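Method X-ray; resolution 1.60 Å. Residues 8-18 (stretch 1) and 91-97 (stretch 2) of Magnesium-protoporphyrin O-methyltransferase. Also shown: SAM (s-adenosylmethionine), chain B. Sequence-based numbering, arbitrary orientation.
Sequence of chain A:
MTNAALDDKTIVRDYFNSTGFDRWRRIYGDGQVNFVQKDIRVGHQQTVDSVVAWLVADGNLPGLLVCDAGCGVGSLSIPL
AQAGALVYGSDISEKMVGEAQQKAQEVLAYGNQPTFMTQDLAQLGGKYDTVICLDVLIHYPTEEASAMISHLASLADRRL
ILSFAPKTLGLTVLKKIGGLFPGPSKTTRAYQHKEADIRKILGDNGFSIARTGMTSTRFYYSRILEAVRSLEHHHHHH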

ATOM      1  N   ASP A   8      -2.048   6.551  17.191  1.00 30.36           N
ATOM      2  CA  ASP A   8      -2.773   6.014  16.042  1.00 28.67           C
ATOM      3  C   ASP A   8      -2.137   4.751  15.466  1.00 25.37           C
ATOM      4  O   ASP A   8      -2.839   3.802  15.125  1.00 24.32           O
ATOM      5  N   LYS A   9      -0.811   4.745  15.369  1.00 23.84           N
ATOM      6  CA  LYS A   9      -0.087   3.591  14.843  1.00 22.97           C
ATOM      7  C   LYS A   9      -0.337   2.333  15.665  1.00 20.30           C
ATOM      8  O   LYS A   9      -0.494   1.246  15.113  1.00 19.23           O
ATOM      9  N   THR A  10      -0.376   2.484  16.985  1.00 20.14           N
ATOM     10  CA  THR A  10      -0.605   1.347  17.871  1.00 21.83           C
ATOM     11  C   THR A  10      -2.020   0.809  17.709  1.00 19.75           C
ATOM     12  O   THR A  10      -2.228  -0.403  17.661  1.00 18.16           O
ATOM     13  N   ILE A  11      -2.988   1.716  17.618  1.00 20.12           N
ATOM     14  CA  ILE A  11      -4.383   1.333  17.425  1.00 18.95           C
ATOM     15  C   ILE A  11      -4.549   0.550  16.125  1.00 17.55           C
ATOM     16  O   ILE A  11      -5.187  -0.502  16.097  1.00 16.34           O
ATOM     17  N   VAL A  12      -3.958   1.062  15.052  1.00 15.63           N
ATOM     18  CA  VAL A  12      -4.036   0.400  13.757  1.00 15.54           C
ATOM     19  C   VAL A  12      -3.304  -0.943  13.776  1.00 13.73           C
ATOM     20  O   VAL A  12      -3.837  -1.949  13.309  1.00 14.38           O
ATOM     21  N   ARG A  13      -2.093  -0.954  14.329  1.00 13.25           N
ATOM     22  CA  ARG A  13      -1.315  -2.187  14.447  1.00 13.99           C
ATOM     23  C   ARG A  13      -2.066  -3.269  15.219  1.00 15.08           C
ATOM     24  O   ARG A  13      -2.152  -4.412  14.773  1.00 15.34           O
ATOM     25  N   ASP A  14      -2.606  -2.901  16.378  1.00 15.90           N
ATOM     26  CA  ASP A  14      -3.334  -3.851  17.214  1.00 16.83           C
ATOM     27  C   ASP A  14      -4.575  -4.389  16.512  1.00 16.13           C
ATOM     28  O   ASP A  14      -4.926  -5.559  16.665  1.00 17.90           O
ATOM     29  N   TYR A  15      -5.236  -3.528  15.745  1.00 15.02           N
ATOM     30  CA  TYR A  15      -6.411  -3.931  14.981  1.00 14.41           C
ATOM     31  C   TYR A  15      -6.057  -4.998  13.948  1.00 14.36           C
ATOM     32  O   TYR A  15      -6.716  -6.033  13.860  1.00 15.40           O
ATOM     33  N   PHE A  16      -5.007  -4.748  13.174  1.00 13.75           N
ATOM     34  CA  PHE A  16      -4.599  -5.689  12.135  1.00 12.88           C
ATOM     35  C   PHE A  16      -3.856  -6.907  12.686  1.00 15.72           C
ATOM     36  O   PHE A  16      -3.585  -7.857  11.955  1.00 18.40           O
ATOM     37  N   ASN A  17      -3.530  -6.876  13.975  1.00 15.77           N
ATOM     38  CA  ASN A  17      -2.990  -8.054  14.647  1.00 16.24           C
ATOM     39  C   ASN A  17      -4.083  -8.852  15.350  1.00 18.08           C
ATOM     40  O   ASN A  17      -3.835  -9.939  15.871  1.00 20.29           O
ATOM     41  N   SER A  18      -5.294  -8.306  15.366  1.00 17.79           N
ATOM     42  CA  SER A  18      -6.418  -8.974  16.012  1.00 18.94           C
ATOM     43  C   SER A  18      -7.566  -9.228  15.036  1.00 19.61           C
ATOM     44  O   SER A  18      -7.384  -9.896  14.019  1.00 19.64           O
ATOM     45  N   ASP A  91       5.026  -4.186   6.600  1.00  8.63           N
ATOM     46  CA  ASP A  91       3.756  -3.842   7.216  1.00  9.57           C
ATOM     47  C   ASP A  91       3.954  -3.757   8.722  1.00  8.68           C
ATOM     48  O   ASP A  91       4.785  -4.469   9.286  1.00  9.45           O
ATOM     49  N   ILE A  92       3.198  -2.883   9.372  1.00  9.29           N
ATOM     50  CA  ILE A  92       3.334  -2.691  10.811  1.00 10.93           C
ATOM     51  C   ILE A  92       2.773  -3.890  11.581  1.00 11.11           C
ATOM     52  O   ILE A  92       3.116  -4.113  12.744  1.00 12.62           O
ATOM     53  N   SER A  93       1.927  -4.669  10.914  1.00  9.97           N
ATOM     54  CA  SER A  93       1.281  -5.825  11.531  1.00 11.34           C
ATOM     55  C   SER A  93       2.006  -7.132  11.220  1.00 11.80           C
ATOM     56  O   SER A  93       2.096  -7.540  10.064  1.00 11.96           O
ATOM     57  N   GLU A  94       2.510  -7.791  12.259  1.00 12.90           N
ATOM     58  CA  GLU A  94       3.202  -9.063  12.083  1.00 13.79           C
ATOM     59  C   GLU A  94       2.274 -10.149  11.537  1.00 13.50           C
ATOM     60  O   GLU A  94       2.712 -11.027  10.796  1.00 13.58           O
ATOM     61  N   LYS A  95       0.992 -10.083  11.891  1.00 12.84           N
ATOM     62  CA  LYS A  95       0.032 -11.064  11.392  1.00 12.71           C
ATOM     63  C   LYS A  95      -0.170 -10.931   9.886  1.00 12.65           C
ATOM     64  O   LYS A  95      -0.172 -11.930   9.163  1.00 13.68           O
ATOM     65  N   MET A  96      -0.332  -9.700   9.412  1.00 11.74           N
ATOM     66  CA  MET A  96      -0.489  -9.464   7.982  1.00 11.16           C
ATOM     67  C   MET A  96       0.764  -9.897   7.224  1.00 12.47           C
ATOM     68  O   MET A  96       0.669 -10.574   6.198  1.00 14.70           O
ATOM     69  N   VAL A  97       1.930  -9.515   7.745  1.00 13.80           N
ATOM     70  CA  VAL A  97       3.220  -9.898   7.168  1.00 16.04           C
ATOM     71  C   VAL A  97       3.376 -11.413   7.071  1.00 15.50           C
ATOM     72  O   VAL A  97       3.817 -11.940   6.047  1.00 15.70           O
TER

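The contact is a small, mixed one, burying 442 Å² in all: an asparagine carbonyl from the first stretch meets the start of a helix in the second, and aliphatic and aromatic side chains carry the contact from there to the bound S-adenosylmethionine.

N17 is the polar centre. Its CB leaves sideways, but with chi1 at -82° (m) the amide end turns back to the second stretch. N17 OD1 accepts two hydrogen bonds, one from S93 OG at 2.7 Å and one from K95 N at 3.2 Å, the latter nearly straight at 170°. The first turn of a helix leaves backbone NH groups without a helical acceptor, and a side-chain carbonyl is well suited to meet one. E94 N also lies 3.3 Å from N17 OD1, but the angle is too poor for a hydrogen bond; that NH instead donates to water 1, 3.0 Å from E94 N to the water oxygen. The same water accepts from N17 ND2 at 2.9 Å and donates to I92 O at 2.8 Å, so both ends of the asparagine amide are used and the two stretches are bridged a second time.

S93 points toward the first helix with chi1 t. Its hydroxyl gives its proton to N17 and accepts from M96 N, at 3.1 Å from M96 N to S93 OG, which makes it the N-cap of its own helix. A short hydroxyl side chain can serve both purposes, and S93 CB packs 3.7 Å from F16 CB.

F16 is buried and points toward the second stretch in the m rotamer. One face of its ring is covered by the ligand ribose, with F16 CD2 3.6 Å from SAM C2'. M96, m at all three chi angles, folds its flexible chain to bring M96 CE within 4.1 Å of F16 CD1, approaching the ring obliquely; the same methyl carbon, M96 CE, lies 3.5 Å from SAM O3'.

I92 extends from the other end of the contact, t at both chi angles. I92 CD1 reaches K9 CB at 4.1 Å, and I92 CG2 lies 4.0 Å from R13 CB, so a branched aliphatic chain fits against the methylene portions of two long polar residues. The charged ends of K9 and R13 lead away from the contact. R13 NE and R13 NH2 donate to D14 OD1, at 3.1 and 3.0 Å, in a salt bridge along their own helix.

K95 closes the opposite edge. Its CB points toward the first stretch and K95 CD comes 3.2 Å from N17 O, but the amine leads away to water 2, which accepts from K95 NZ at 3.1 Å and donates to S18 O at 3.0 Å.

D91 makes no contact with the first stretch and binds the ligand: D91 OD1 accepts from SAM O2' at 2.5 Å and D91 OD2 from SAM O3' at 2.8 Å. From the helix, V12 CG1 approaches SAM C8 at 3.4 Å, so both stretches contact the methyl donor that a methyltransferase requires.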

ATOM      1  CB  ASP A   8      -2.923   7.080  14.954  1.00 29.42           C
ATOM      2  CG  ASP A   8      -3.715   8.284  15.424  0.27 30.07           C
ATOM      3  OD1 ASP A   8      -4.421   8.168  16.449  0.43 30.09           O
ATOM      4  OD2 ASP A   8      -3.636   9.343  14.768  0.58 30.65           O
ATOM      5  CB  LYS A   9       1.415   3.875  14.777  1.00 24.92           C
ATOM      6  CG  LYS A   9       1.818   4.831  13.674  1.00 27.49           C
ATOM      7  CD  LYS A   9       3.311   5.097  13.707  1.00 29.09           C
ATOM      8  CE  LYS A   9       3.724   6.062  12.609  1.00 30.51           C
ATOM      9  NZ  LYS A   9       5.176   6.368  12.671  1.00 30.71           N
ATOM     10  CB  THR A  10      -0.359   1.719  19.345  1.00 24.80           C
ATOM     11  OG1 THR A  10       0.983   2.201  19.496  1.00 25.93           O
ATOM     12  CG2 THR A  10      -0.562   0.510  20.246  1.00 25.36           C
ATOM     13  CB  ILE A  11      -5.311   2.564  17.406  1.00 21.37           C
ATOM     14  CG1 ILE A  11      -5.259   3.292  18.752  1.00 22.82           C
ATOM     15  CG2 ILE A  11      -6.739   2.153  17.085  1.00 20.79           C
ATOM     16  CD1 ILE A  11      -6.148   4.516  18.819  0.62 22.62           C
ATOM     17  CB  VAL A  12      -3.485   1.294  12.629  1.00 18.33           C
ATOM     18  CG1 VAL A  12      -3.490   0.546  11.308  1.00 18.49           C
ATOM     19  CG2 VAL A  12      -4.311   2.569  12.524  1.00 19.79           C
ATOM     20  CB  ARG A  13       0.028  -1.922  15.127  1.00 14.98           C
ATOM     21  CG  ARG A  13       0.896  -3.165  15.259  1.00 16.57           C
ATOM     22  CD  ARG A  13       1.945  -2.993  16.341  1.00 19.36           C
ATOM     23  NE  ARG A  13       1.328  -2.779  17.646  1.00 22.86           N
ATOM     24  CZ  ARG A  13       2.005  -2.590  18.772  1.00 24.78           C
ATOM     25  NH1 ARG A  13       3.331  -2.588  18.759  0.70 25.11           N
ATOM     26  NH2 ARG A  13       1.354  -2.404  19.914  1.00 25.09           N
ATOM     27  CB  ASP A  14      -3.726  -3.214  18.549  1.00 19.78           C
ATOM     28  CG  ASP A  14      -2.526  -2.898  19.420  1.00 22.91           C
ATOM     29  OD1 ASP A  14      -1.406  -3.337  19.081  1.00 24.28           O
ATOM     30  OD2 ASP A  14      -2.708  -2.216  20.449  1.00 23.96           O
ATOM     31  CB  TYR A  15      -7.047  -2.717  14.300  1.00 15.09           C
ATOM     32  CG  TYR A  15      -8.131  -3.061  13.302  1.00 15.75           C
ATOM     33  CD1 TYR A  15      -9.392  -3.466  13.724  1.00 16.33           C
ATOM     34  CD2 TYR A  15      -7.895  -2.967  11.936  1.00 15.73           C
ATOM     35  CE1 TYR A  15     -10.386  -3.780  12.808  1.00 16.98           C
ATOM     36  CE2 TYR A  15      -8.880  -3.275  11.017  1.00 16.57           C
ATOM     37  CZ  TYR A  15     -10.123  -3.678  11.457  1.00 18.50           C
ATOM     38  OH  TYR A  15     -11.100  -3.987  10.537  1.00 21.81           O
ATOM     39  CB  PHE A  16      -3.781  -4.985  11.049  1.00 12.90           C
ATOM     40  CG  PHE A  16      -4.616  -4.166  10.108  1.00 13.99           C
ATOM     41  CD1 PHE A  16      -5.322  -4.776   9.084  1.00 15.00           C
ATOM     42  CD2 PHE A  16      -4.707  -2.792  10.255  1.00 13.75           C
ATOM     43  CE1 PHE A  16      -6.097  -4.030   8.217  1.00 16.29           C
ATOM     44  CE2 PHE A  16      -5.481  -2.039   9.390  1.00 15.93           C
ATOM     45  CZ  PHE A  16      -6.176  -2.659   8.370  1.00 16.76           C
ATOM     46  CB  ASN A  17      -1.897  -7.669  15.645  1.00 14.86           C
ATOM     47  CG  ASN A  17      -0.548  -7.468  14.984  1.00 14.59           C
ATOM     48  OD1 ASN A  17      -0.310  -7.954  13.877  1.00 15.73           O
ATOM     49  ND2 ASN A  17       0.346  -6.761  15.664  1.00 14.50           N
ATOM     50  CB  SER A  18      -6.894  -8.184  17.236  1.00 20.12           C
ATOM     51  OG  SER A  18      -7.210  -6.845  16.903  0.55 19.89           O
ATOM     52  CB  ASP A  91       2.697  -4.889   6.874  1.00 10.42           C
ATOM     53  CG  ASP A  91       1.285  -4.391   7.114  1.00 11.71           C
ATOM     54  OD1 ASP A  91       0.868  -4.320   8.290  1.00 13.07           O
ATOM     55  OD2 ASP A  91       0.587  -4.079   6.122  1.00 12.52           O
ATOM     56  CB  ILE A  92       2.652  -1.379  11.266  1.00 11.60           C
ATOM     57  CG1 ILE A  92       3.175  -0.941  12.638  1.00 12.88           C
ATOM     58  CG2 ILE A  92       1.132  -1.523  11.254  1.00 12.02           C
ATOM     59  CD1 ILE A  92       2.695   0.434  13.061  1.00 14.17           C
ATOM     60  CB  SER A  93      -0.173  -5.922  11.067  1.00 11.26           C
ATOM     61  OG  SER A  93      -0.700  -7.215  11.306  1.00 13.06           O
ATOM     62  CB  GLU A  94       3.865  -9.514  13.390  1.00 17.60           C
ATOM     63  CG  GLU A  94       2.913  -9.681  14.563  1.00 21.10           C
ATOM     64  CD  GLU A  94       3.627 -10.093  15.835  0.39 22.38           C
ATOM     65  OE1 GLU A  94       4.874 -10.178  15.819  0.32 23.30           O
ATOM     66  OE2 GLU A  94       2.944 -10.332  16.852  0.31 22.36           O
ATOM     67  CB  LYS A  95      -1.308 -10.963  12.127  1.00 15.45           C
ATOM     68  CG  LYS A  95      -1.242 -11.379  13.588  1.00 18.22           C
ATOM     69  CD  LYS A  95      -2.494 -12.131  14.016  0.51 19.99           C
ATOM     70  CE  LYS A  95      -2.546 -13.521  13.401  0.28 21.52           C
ATOM     71  NZ  LYS A  95      -3.669 -14.329  13.955  0.37 22.78           N
ATOM     72  CB  MET A  96      -0.823  -7.994   7.700  1.00 11.81           C
ATOM     73  CG  MET A  96      -2.131  -7.516   8.340  1.00 13.59           C
ATOM     74  SD  MET A  96      -3.625  -8.188   7.572  1.00 17.54           S
ATOM     75  CE  MET A  96      -3.796  -7.116   6.146  1.00 17.43           C
ATOM     76  CB  VAL A  97       4.401  -9.340   8.005  1.00 18.55           C
ATOM     77  CG1 VAL A  97       5.712 -10.010   7.612  0.62 18.01           C
ATOM     78  CG2 VAL A  97       4.502  -7.838   7.851  1.00 20.21           C
TER
HETATM   79  N   SAM B 301      -1.457  -1.987   0.873  1.00 14.30           N
HETATM   80  CA  SAM B 301      -2.134  -3.266   1.070  1.00 17.95           C
HETATM   81  C   SAM B 301      -3.102  -3.547  -0.072  1.00 19.22           C
HETATM   82  O   SAM B 301      -3.602  -2.625  -0.716  1.00 20.84           O
HETATM   83  OXT SAM B 301      -3.399  -4.704  -0.374  1.00 18.52           O
HETATM   84  CB  SAM B 301      -2.846  -3.344   2.422  1.00 20.96           C
HETATM   85  CG  SAM B 301      -3.915  -2.291   2.706  1.00 22.70           C
HETATM   86  SD  SAM B 301      -4.733  -2.566   4.305  1.00 24.09           S
HETATM   87  CE  SAM B 301      -6.262  -1.618   4.104  0.71 24.00           C
HETATM   88  C5' SAM B 301      -3.807  -1.423   5.352  1.00 19.71           C
HETATM   89  C4' SAM B 301      -2.499  -2.033   5.831  1.00 15.58           C
HETATM   90  O4' SAM B 301      -1.627  -0.990   6.209  1.00 14.40           O
HETATM   91  C3' SAM B 301      -2.671  -2.935   7.046  1.00 13.76           C
HETATM   92  O3' SAM B 301      -2.083  -4.186   6.776  1.00 14.47           O
HETATM   93  C2' SAM B 301      -1.895  -2.238   8.147  1.00 13.95           C
HETATM   94  O2' SAM B 301      -1.249  -3.153   9.005  1.00 14.55           O
HETATM   95  C1' SAM B 301      -0.912  -1.399   7.350  1.00 12.67           C
HETATM   96  N9  SAM B 301      -0.407  -0.230   8.082  1.00 11.05           N
HETATM   97  C8  SAM B 301      -1.132   0.682   8.800  1.00 11.60           C
HETATM   98  N7  SAM B 301      -0.273   1.596   9.308  1.00 11.77           N
HETATM   99  C5  SAM B 301       0.982   1.274   8.920  1.00 10.56           C
HETATM  100  C6  SAM B 301       2.216   1.861   9.156  1.00 10.46           C
HETATM  101  N6  SAM B 301       2.305   2.961   9.900  1.00 12.29           N
HETATM  102  N1  SAM B 301       3.348   1.290   8.616  1.00 10.93           N
HETATM  103  C2  SAM B 301       3.254   0.150   7.844  1.00 12.03           C
HETATM  104  N3  SAM B 301       2.024  -0.431   7.617  1.00 10.39           N
HETATM  105  C4  SAM B 301       0.910   0.129   8.145  1.00 11.45           C
HETATM  106  O   HOH W   1       2.980  -6.123  14.718  1.00 15.26           O
HETATM  107  O   HOH W   2      -6.115 -12.503  14.705  1.00 46.96           O